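Local atomic coordinates of coat protein (Tobacco streak virus, PDB entry 4Y6X), a protein that forms the virus capsid by self-association and probably also binds the viral RNA, packaging it and taking part in starting its translation. Residues N24-T29 against S150-L155; I46-I51 against N119-R124; L67-V72 against V140-Y145. All blocks are in the same frame, centred on the assembly; numbering follows the deposited sequence.

Interaction 1 (N24-T29 against S150-L155)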
loop_
_atom_site.group_PDB
_atom_site.type_symbol
_atom_site.label_atom_id
_atom_site.label_comp_id
_atom_site.label_asym_id
_atom_site.label_seq_id
_atom_site.Cartn_x
_atom_site.Cartn_y
_atom_site.Cartn_z
ATOM N N ASN A 24 -22.029 -7.642 4.952
ATOM C CA ASN A 24 -20.857 -8.184 5.606
ATOM C C ASN A 24 -19.521 -8.215 4.772
ATOM O O ASN A 24 -18.540 -8.855 5.166
ATOM C CB ASN A 24 -21.183 -9.573 6.076
ATOM C CG ASN A 24 -21.411 -10.516 4.947
ATOM O OD1 ASN A 24 -21.740 -10.125 3.836
ATOM N ND2 ASN A 24 -21.239 -11.781 5.223
ATOM N N GLN A 25 -19.475 -7.458 3.688
ATOM C CA GLN A 25 -18.257 -7.350 2.845
ATOM C C GLN A 25 -17.890 -5.879 2.621
ATOM O O GLN A 25 -18.758 -5.066 2.644
ATOM C CB GLN A 25 -18.577 -7.960 1.498
ATOM C CG GLN A 25 -18.752 -9.451 1.552
ATOM C CD GLN A 25 -19.070 -10.039 0.186
ATOM O OE1 GLN A 25 -18.731 -9.483 -0.824
ATOM N NE2 GLN A 25 -19.715 -11.182 0.178
ATOM N N VAL A 26 -16.617 -5.590 2.351
ATOM C CA VAL A 26 -16.165 -4.289 1.903
ATOM C C VAL A 26 -15.205 -4.442 0.711
ATOM O O VAL A 26 -14.632 -5.508 0.479
ATOM C CB VAL A 26 -15.419 -3.490 2.994
ATOM C CG1 VAL A 26 -16.384 -3.101 4.093
ATOM C CG2 VAL A 26 -14.234 -4.275 3.554
ATOM N N TRP A 27 -15.036 -3.339 0.006
ATOM C CA TRP A 27 -14.049 -3.173 -1.041
ATOM C C TRP A 27 -12.779 -2.680 -0.441
ATOM O O TRP A 27 -12.810 -1.776 0.392
ATOM C CB TRP A 27 -14.508 -2.162 -2.083
ATOM C CG TRP A 27 -15.613 -2.646 -2.995
ATOM C CD1 TRP A 27 -16.906 -2.218 -3.025
ATOM C CD2 TRP A 27 -15.500 -3.661 -3.985
ATOM N NE1 TRP A 27 -17.590 -2.883 -4.021
ATOM C CE2 TRP A 27 -16.762 -3.800 -4.593
ATOM C CE3 TRP A 27 -14.427 -4.422 -4.470
ATOM C CZ2 TRP A 27 -16.989 -4.674 -5.608
ATOM C CZ3 TRP A 27 -14.661 -5.318 -5.446
ATOM C CH2 TRP A 27 -15.916 -5.428 -6.040
ATOM N N VAL A 28 -11.672 -3.271 -0.857
ATOM C CA VAL A 28 -10.379 -2.701 -0.637
ATOM C C VAL A 28 -9.661 -2.652 -1.964
ATOM O O VAL A 28 -10.050 -3.354 -2.938
ATOM C CB VAL A 28 -9.555 -3.522 0.389
ATOM C CG1 VAL A 28 -10.244 -3.497 1.777
ATOM C CG2 VAL A 28 -9.321 -4.933 -0.077
ATOM N N THR A 29 -8.628 -1.810 -2.067
ATOM C CA THR A 29 -7.959 -1.609 -3.335
ATOM C C THR A 29 -6.519 -1.341 -3.086
ATOM O O THR A 29 -6.167 -0.872 -2.002
ATOM C CB THR A 29 -8.542 -0.413 -4.145
ATOM O OG1 THR A 29 -7.918 -0.314 -5.444
ATOM C CG2 THR A 29 -8.310 0.962 -3.437
ATOM N N SER A 150 -14.334 -10.000 3.380
ATOM C CA SER A 150 -15.103 -9.952 4.639
ATOM C C SER A 150 -14.761 -8.687 5.393
ATOM O O SER A 150 -13.586 -8.278 5.455
ATOM C CB SER A 150 -14.841 -11.211 5.528
ATOM O OG SER A 150 -13.480 -11.610 5.554
ATOM N N LYS A 151 -15.800 -8.043 5.897
ATOM C CA LYS A 151 -15.682 -6.738 6.537
ATOM C C LYS A 151 -14.862 -6.847 7.825
ATOM O O LYS A 151 -15.148 -7.677 8.668
ATOM C CB LYS A 151 -17.046 -6.205 6.869
ATOM C CG LYS A 151 -17.071 -4.877 7.571
ATOM C CD LYS A 151 -18.557 -4.432 7.643
ATOM C CE LYS A 151 -18.966 -3.731 6.366
ATOM N NZ LYS A 151 -20.293 -3.070 6.481
ATOM N N PRO A 152 -13.781 -6.060 7.933
ATOM C CA PRO A 152 -12.933 -6.129 9.104
ATOM C C PRO A 152 -13.514 -5.320 10.262
ATOM O O PRO A 152 -14.343 -4.467 10.059
ATOM C CB PRO A 152 -11.602 -5.507 8.591
ATOM C CG PRO A 152 -12.014 -4.518 7.561
ATOM C CD PRO A 152 -13.266 -5.093 6.922
ATOM N N ALA A 153 -13.052 -5.559 11.481
ATOM C CA ALA A 153 -13.338 -4.624 12.594
ATOM C C ALA A 153 -12.778 -3.218 12.264
ATOM O O ALA A 153 -11.859 -3.091 11.474
ATOM C CB ALA A 153 -12.681 -5.133 13.865
ATOM N N PRO A 154 -13.304 -2.169 12.898
ATOM C CA PRO A 154 -12.722 -0.822 12.685
ATOM C C PRO A 154 -11.212 -0.786 12.952
ATOM O O PRO A 154 -10.711 -1.357 13.894
ATOM C CB PRO A 154 -13.455 0.055 13.697
ATOM C CG PRO A 154 -14.719 -0.702 13.968
ATOM C CD PRO A 154 -14.385 -2.157 13.889
ATOM N N LEU A 155 -10.492 -0.164 12.066
ATOM C CA LEU A 155 -9.051 -0.232 12.113
ATOM C C LEU A 155 -8.522 0.594 13.318
ATOM O O LEU A 155 -8.988 1.706 13.585
ATOM C CB LEU A 155 -8.549 0.242 10.780
ATOM C CG LEU A 155 -7.127 -0.034 10.427
ATOM C CD1 LEU A 155 -6.876 -1.533 10.437
ATOM C CD2 LEU A 155 -6.825 0.570 9.065
#
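K151 and V26 bury the most surface in this contact, and they meet at about a right angle. The K151 side chain starts with CG anti to its backbone N (chi1 178°) and bends at chi3, which lays its aliphatic part across V26. The touch is tight: K151 CE stands 3.5 Å from V26 CG1. Lysine suits this surface position, since its methylenes can cover a valine while the ammonium NZ reaches the carbonyl oxygen of N23. The other branch of the valine, CG2, occupies the crowded position between backbone N and carbonyl carbon and points tip to tip at P152, with CD 3.6 Å away. Strand 25-30 is, within this chain, an outermost strand of one four-stranded sheet of the jelly roll, and here strand 140-150, its antiparallel neighbour, runs out into the C-terminal arm. Q25 and S150 form the last bridge, a non-hydrogen-bonded pair with diverging side chains. Just beyond it N24, third in buried surface, contributes its backbone: K151 N donates to N24 O over 2.9 Å, approaching from above the carbonyl plane. On the arm, L155 packs against W27 of the second subunit, as expected of a domain-swapped dimer.

Interaction 2 (I46-I51 against N119-R124)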
loop_
_atom_site.group_PDB
_atom_site.type_symbol
_atom_site.label_atom_id
_atom_site.label_comp_id
_atom_site.label_asym_id
_atom_site.label_seq_id
_atom_site.Cartn_x
_atom_site.Cartn_y
_atom_site.Cartn_z
ATOM N N ILE A 46 0.589 -12.021 -12.974
ATOM C CA ILE A 46 0.622 -11.439 -11.642
ATOM C C ILE A 46 0.002 -12.391 -10.619
ATOM O O ILE A 46 -1.199 -12.683 -10.700
ATOM C CB ILE A 46 -0.106 -10.112 -11.639
ATOM C CG1 ILE A 46 0.570 -9.220 -12.667
ATOM C CG2 ILE A 46 -0.048 -9.495 -10.236
ATOM C CD1 ILE A 46 -0.114 -7.899 -12.827
ATOM N N PRO A 47 0.810 -12.889 -9.651
ATOM C CA PRO A 47 0.277 -13.803 -8.655
ATOM C C PRO A 47 -0.654 -13.125 -7.674
ATOM O O PRO A 47 -0.478 -11.944 -7.367
ATOM C CB PRO A 47 1.516 -14.304 -7.910
ATOM C CG PRO A 47 2.688 -13.841 -8.695
ATOM C CD PRO A 47 2.242 -12.630 -9.445
ATOM N N PHE A 48 -1.652 -13.862 -7.218
ATOM C CA PHE A 48 -2.609 -13.333 -6.251
ATOM C C PHE A 48 -1.963 -12.856 -4.954
ATOM O O PHE A 48 -2.393 -11.852 -4.411
ATOM C CB PHE A 48 -3.731 -14.323 -5.972
ATOM C CG PHE A 48 -4.862 -13.743 -5.222
ATOM C CD1 PHE A 48 -5.746 -12.885 -5.833
ATOM C CD2 PHE A 48 -5.064 -14.052 -3.874
ATOM C CE1 PHE A 48 -6.803 -12.329 -5.114
ATOM C CE2 PHE A 48 -6.144 -13.528 -3.165
ATOM C CZ PHE A 48 -7.024 -12.669 -3.793
ATOM N N LYS A 49 -0.953 -13.555 -4.452
ATOM C CA LYS A 49 -0.280 -13.110 -3.212
ATOM C C LYS A 49 0.291 -11.719 -3.390
ATOM O O LYS A 49 0.233 -10.944 -2.477
ATOM C CB LYS A 49 0.811 -14.090 -2.729
ATOM N N THR A 50 0.803 -11.385 -4.573
ATOM C CA THR A 50 1.317 -10.067 -4.869
ATOM C C THR A 50 0.214 -9.032 -4.922
ATOM O O THR A 50 0.415 -7.918 -4.523
ATOM C CB THR A 50 2.017 -10.045 -6.256
ATOM O OG1 THR A 50 3.127 -10.924 -6.200
ATOM C CG2 THR A 50 2.503 -8.647 -6.680
ATOM N N ILE A 51 -0.939 -9.376 -5.488
ATOM C CA ILE A 51 -2.015 -8.445 -5.555
ATOM C C ILE A 51 -2.425 -7.988 -4.156
ATOM O O ILE A 51 -2.727 -6.830 -3.926
ATOM C CB ILE A 51 -3.226 -9.044 -6.289
ATOM C CG1 ILE A 51 -2.923 -9.115 -7.782
ATOM C CG2 ILE A 51 -4.458 -8.180 -6.056
ATOM C CD1 ILE A 51 -3.835 -10.011 -8.573
ATOM N N ASN A 119 -4.812 -18.793 1.926
ATOM C CA ASN A 119 -4.063 -20.022 1.720
ATOM C C ASN A 119 -4.675 -20.906 0.634
ATOM O O ASN A 119 -3.969 -21.735 0.065
ATOM C CB ASN A 119 -3.849 -20.820 3.033
ATOM C CG ASN A 119 -5.144 -21.110 3.779
ATOM O OD1 ASN A 119 -6.061 -21.732 3.254
ATOM N ND2 ASN A 119 -5.214 -20.663 5.024
ATOM N N GLN A 120 -5.967 -20.735 0.348
ATOM C CA GLN A 120 -6.619 -21.457 -0.748
ATOM C C GLN A 120 -6.511 -20.755 -2.119
ATOM O O GLN A 120 -6.806 -21.366 -3.134
ATOM C CB GLN A 120 -8.092 -21.655 -0.445
ATOM C CG GLN A 120 -8.461 -22.562 0.698
ATOM C CD GLN A 120 -9.886 -22.290 1.130
ATOM O OE1 GLN A 120 -10.144 -21.358 1.882
ATOM N NE2 GLN A 120 -10.830 -23.079 0.619
ATOM N N LEU A 121 -6.095 -19.492 -2.149
ATOM C CA LEU A 121 -5.964 -18.713 -3.381
ATOM C C LEU A 121 -4.525 -18.361 -3.723
ATOM O O LEU A 121 -4.252 -17.793 -4.798
ATOM C CB LEU A 121 -6.748 -17.420 -3.256
ATOM C CG LEU A 121 -8.270 -17.543 -3.045
ATOM C CD1 LEU A 121 -8.895 -16.240 -2.621
ATOM C CD2 LEU A 121 -8.955 -18.052 -4.291
ATOM N N ASP A 122 -3.592 -18.714 -2.853
ATOM C CA ASP A 122 -2.210 -18.227 -3.015
ATOM C C ASP A 122 -1.440 -18.932 -4.146
ATOM O O ASP A 122 -0.322 -18.548 -4.423
ATOM C CB ASP A 122 -1.426 -18.201 -1.695
ATOM C CG ASP A 122 -1.253 -19.574 -1.065
ATOM O OD1 ASP A 122 -1.798 -20.569 -1.606
ATOM O OD2 ASP A 122 -0.569 -19.644 -0.009
ATOM N N ASP A 123 -2.033 -19.942 -4.792
ATOM C CA ASP A 123 -1.480 -20.526 -6.004
ATOM C C ASP A 123 -2.042 -19.893 -7.333
ATOM O O ASP A 123 -1.761 -20.399 -8.421
ATOM C CB ASP A 123 -1.790 -22.044 -5.987
ATOM N N ARG A 124 -2.875 -18.861 -7.234
ATOM C CA ARG A 124 -3.539 -18.273 -8.387
ATOM C C ARG A 124 -2.787 -17.079 -8.975
ATOM O O ARG A 124 -2.109 -16.337 -8.276
ATOM C CB ARG A 124 -4.958 -17.866 -8.021
ATOM C CG ARG A 124 -5.819 -19.060 -7.591
ATOM C CD ARG A 124 -7.221 -18.878 -8.089
ATOM N NE ARG A 124 -8.164 -19.840 -7.520
ATOM C CZ ARG A 124 -9.478 -19.633 -7.456
ATOM N NH1 ARG A 124 -10.008 -18.501 -7.924
ATOM N NH2 ARG A 124 -10.268 -20.553 -6.909
HETATM O O HOH W 1 -0.850 -16.016 -5.761
#
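In this jelly-roll coat protein, the end of strand 44-47 and the start of the short helix 48-52 meet a type I beta turn, L121 to R124, that leads from the weakly bonded helical turn 118-121 into strand 125-130. F48 and L121 carry the apolar part. The phenylalanine has CG anti to its backbone N (chi1 -168°), which sends the ring past the turn, where it crosses the leucine obliquely. The CD2 and CE2 atoms do the touching: F48 CD2 lies 3.8 Å from L121 CB, and F48 CE2 is 3.9 Å from L121 CD1. A large aromatic suits this buried place because it spans from the turn to the barrel interior, where F64 meets it edge-to-face and L113 also packs on it.

L121 works in two directions. While CB and CD1 serve F48, its other methyl, CD2, sits over the centre of the R124 guanidinium, 3.6 Å above the plane. The arginine side chain leads away from helix 48-52 toward L113 and K116 of strand 107-117, so R124 meets the helix mainly through its backbone. The turn itself is closed by R124 N donating to L121 O.

P47 occupies the N-cap position; the N-H of an N-cap residue takes no part in the helix's own hydrogen bonds, so proline, which has none, costs nothing there, and its carbonyl accepts from I51 N. The first N-H groups of a helix lack an acceptor within it; here F48 N and K49 N find theirs in R124 O and water 1. Water 1 also donates to R124 O, with a weaker bond to D122 O. Most direct of all is F48 N, which donates to R124 O at 2.7 Å and 171°, almost straight, with the donor above the carbonyl plane.

Interaction 3 (L67-V72 against V140-Y145)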
loop_
_atom_site.group_PDB
_atom_site.type_symbol
_atom_site.label_atom_id
_atom_site.label_comp_id
_atom_site.label_asym_id
_atom_site.label_seq_id
_atom_site.Cartn_x
_atom_site.Cartn_y
_atom_site.Cartn_z
ATOM N N LEU A 67 -12.490 -10.368 -7.181
ATOM C CA LEU A 67 -11.382 -9.565 -7.617
ATOM C C LEU A 67 -11.800 -8.891 -8.934
ATOM O O LEU A 67 -12.215 -9.589 -9.884
ATOM C CB LEU A 67 -10.200 -10.446 -7.844
ATOM C CG LEU A 67 -9.051 -9.749 -8.589
ATOM C CD1 LEU A 67 -8.374 -8.664 -7.760
ATOM C CD2 LEU A 67 -8.071 -10.791 -9.004
ATOM N N LEU A 68 -11.690 -7.581 -8.997
ATOM C CA LEU A 68 -11.941 -6.790 -10.187
ATOM C C LEU A 68 -10.660 -6.296 -10.752
ATOM O O LEU A 68 -9.813 -5.732 -10.004
ATOM C CB LEU A 68 -12.748 -5.557 -9.876
ATOM C CG LEU A 68 -14.284 -5.663 -9.802
ATOM C CD1 LEU A 68 -14.816 -6.913 -9.197
ATOM C CD2 LEU A 68 -14.894 -4.427 -9.150
ATOM N N ILE A 69 -10.458 -6.528 -12.051
ATOM C CA ILE A 69 -9.344 -5.947 -12.710
ATOM C C ILE A 69 -9.763 -5.207 -13.962
ATOM O O ILE A 69 -10.772 -5.551 -14.627
ATOM C CB ILE A 69 -8.246 -6.931 -12.965
ATOM C CG1 ILE A 69 -8.649 -7.937 -13.969
ATOM C CG2 ILE A 69 -7.801 -7.722 -11.720
ATOM C CD1 ILE A 69 -7.496 -8.130 -14.893
ATOM N N GLY A 70 -9.013 -4.171 -14.279
ATOM C CA GLY A 70 -9.249 -3.414 -15.507
ATOM C C GLY A 70 -7.931 -3.082 -16.105
ATOM O O GLY A 70 -6.972 -2.855 -15.376
ATOM N N PHE A 71 -7.863 -3.047 -17.411
ATOM C CA PHE A 71 -6.625 -2.752 -18.080
ATOM C C PHE A 71 -6.838 -2.273 -19.474
ATOM O O PHE A 71 -7.919 -2.465 -20.064
ATOM C CB PHE A 71 -5.690 -3.946 -18.064
ATOM C CG PHE A 71 -6.195 -5.108 -18.860
ATOM C CD1 PHE A 71 -7.012 -6.060 -18.263
ATOM C CD2 PHE A 71 -5.826 -5.270 -20.183
ATOM C CE1 PHE A 71 -7.502 -7.149 -18.978
ATOM C CE2 PHE A 71 -6.317 -6.355 -20.926
ATOM C CZ PHE A 71 -7.162 -7.279 -20.309
ATOM N N VAL A 72 -5.807 -1.633 -19.997
ATOM C CA VAL A 72 -5.680 -1.325 -21.416
ATOM C C VAL A 72 -4.381 -1.932 -21.911
ATOM O O VAL A 72 -3.350 -1.826 -21.239
ATOM C CB VAL A 72 -5.637 0.206 -21.659
ATOM C CG1 VAL A 72 -5.458 0.512 -23.130
ATOM C CG2 VAL A 72 -6.967 0.812 -21.302
ATOM N N VAL A 140 0.784 -3.734 -20.990
ATOM C CA VAL A 140 -0.511 -3.766 -20.305
ATOM C C VAL A 140 -0.479 -2.725 -19.153
ATOM O O VAL A 140 0.492 -2.650 -18.407
ATOM C CB VAL A 140 -0.753 -5.126 -19.684
ATOM C CG1 VAL A 140 -2.017 -5.128 -18.852
ATOM C CG2 VAL A 140 -0.824 -6.190 -20.751
ATOM N N GLN A 141 -1.444 -1.855 -19.099
ATOM C CA GLN A 141 -1.541 -0.868 -18.031
ATOM C C GLN A 141 -2.777 -1.201 -17.214
ATOM O O GLN A 141 -3.891 -1.184 -17.749
ATOM C CB GLN A 141 -1.627 0.559 -18.591
ATOM C CG GLN A 141 -0.472 0.879 -19.522
ATOM C CD GLN A 141 -0.750 2.132 -20.308
ATOM O OE1 GLN A 141 -1.158 3.141 -19.746
ATOM N NE2 GLN A 141 -0.585 2.059 -21.577
ATOM N N LEU A 142 -2.554 -1.514 -15.951
ATOM C CA LEU A 142 -3.590 -1.951 -15.039
ATOM C C LEU A 142 -4.112 -0.814 -14.210
ATOM O O LEU A 142 -3.370 -0.002 -13.729
ATOM C CB LEU A 142 -3.058 -2.980 -14.072
ATOM C CG LEU A 142 -2.949 -4.328 -14.744
ATOM C CD1 LEU A 142 -1.783 -5.063 -14.160
ATOM C CD2 LEU A 142 -4.256 -5.086 -14.561
ATOM N N ALA A 143 -5.415 -0.745 -14.073
ATOM C CA ALA A 143 -6.040 0.109 -13.052
ATOM C C ALA A 143 -5.733 -0.441 -11.694
ATOM O O ALA A 143 -5.172 -1.565 -11.574
ATOM C CB ALA A 143 -7.515 0.120 -13.269
ATOM N N GLY A 144 -6.095 0.276 -10.646
ATOM C CA GLY A 144 -6.068 -0.312 -9.287
ATOM C C GLY A 144 -6.786 -1.670 -9.205
ATOM O O GLY A 144 -7.747 -1.914 -9.932
ATOM N N TYR A 145 -6.302 -2.564 -8.360
ATOM C CA TYR A 145 -6.967 -3.837 -8.084
ATOM C C TYR A 145 -8.037 -3.577 -7.062
ATOM O O TYR A 145 -7.800 -2.797 -6.124
ATOM C CB TYR A 145 -6.001 -4.780 -7.449
ATOM C CG TYR A 145 -4.758 -5.067 -8.252
ATOM C CD1 TYR A 145 -4.833 -5.655 -9.484
ATOM C CD2 TYR A 145 -3.514 -4.754 -7.753
ATOM C CE1 TYR A 145 -3.693 -5.929 -10.203
ATOM C CE2 TYR A 145 -2.372 -4.983 -8.465
ATOM C CZ TYR A 145 -2.462 -5.588 -9.688
ATOM O OH TYR A 145 -1.316 -5.865 -10.376
HETATM O O HOH W 2 -7.158 -3.600 -12.058
#
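Three backbone hydrogen bonds join strands 63-73 and 140-150 here. V72 and Q141 form an antiparallel hydrogen-bonded pair: Q141 N donates to V72 O at 2.9 Å, nearly along the C=O axis, and V72 N returns a bond to Q141 O in the carbonyl plane. The third bond, A143 N to G70 O, also spans 2.9 Å but is less regular, its donor standing above the carbonyl plane. Between them F71 and L142 make a non-hydrogen-bonded pair, drawn in to a CA-CA distance of 4.4 Å, where F71 CA approaches Q141 O in a CA-H...O contact.

Beyond A143 the second strand departs from regular pairing, and water 2 bridges the gap, accepting from G70 N and donating to G144 O. Glycine suits position 70, where a side chain would lie against A143 CB.

The apolar contacts centre on F71. Its CG takes the crowded position between backbone N and carbonyl carbon (chi1 66°), and its CB touches V140 CG1 at 3.9 Å and L142 CD2 at 4.0 Å. The ring crosses V140 obliquely and meets W128, F79 and F101 edge-to-face, which suits a large aromatic facing the opposite sheet. Farther along, I69 CG2 comes to the edge of the Y145 ring, 4.3 Å from CD1. V72 and Q141 occupy the other, more exposed face, where a polar glutamine is at home. On that outer side A143 and L68 pack on F161 of the second subunit.

Strand 140-150 thus lies between 25-30 and 63-73, with 107-117 beyond, in one of the two four-stranded antiparallel sheets that face each other in the jelly-roll barrel.

How the interactions relate
Interactions 1 and 3 hold opposite ends of strand 140-150: N24-T29 meets its C-terminal exit at the surface, whereas L67-V72 pairs with its beginning, partly buried and beside the aromatic interior. They join where T29 OG1 probably hydrogen bonds to Y145 O and where W27 packs on L68, and both touch the second subunit. Interaction 2 belongs to the connections around the other sheet and is partly buried; I46 and I51 lean on L142, Y145 and L67, linking it to interaction 3. Chemistry follows place: a single backbone bond with lysine and proline at the surface, a water-assisted helix start on a turn, and repeated strand bonds over an apolar face.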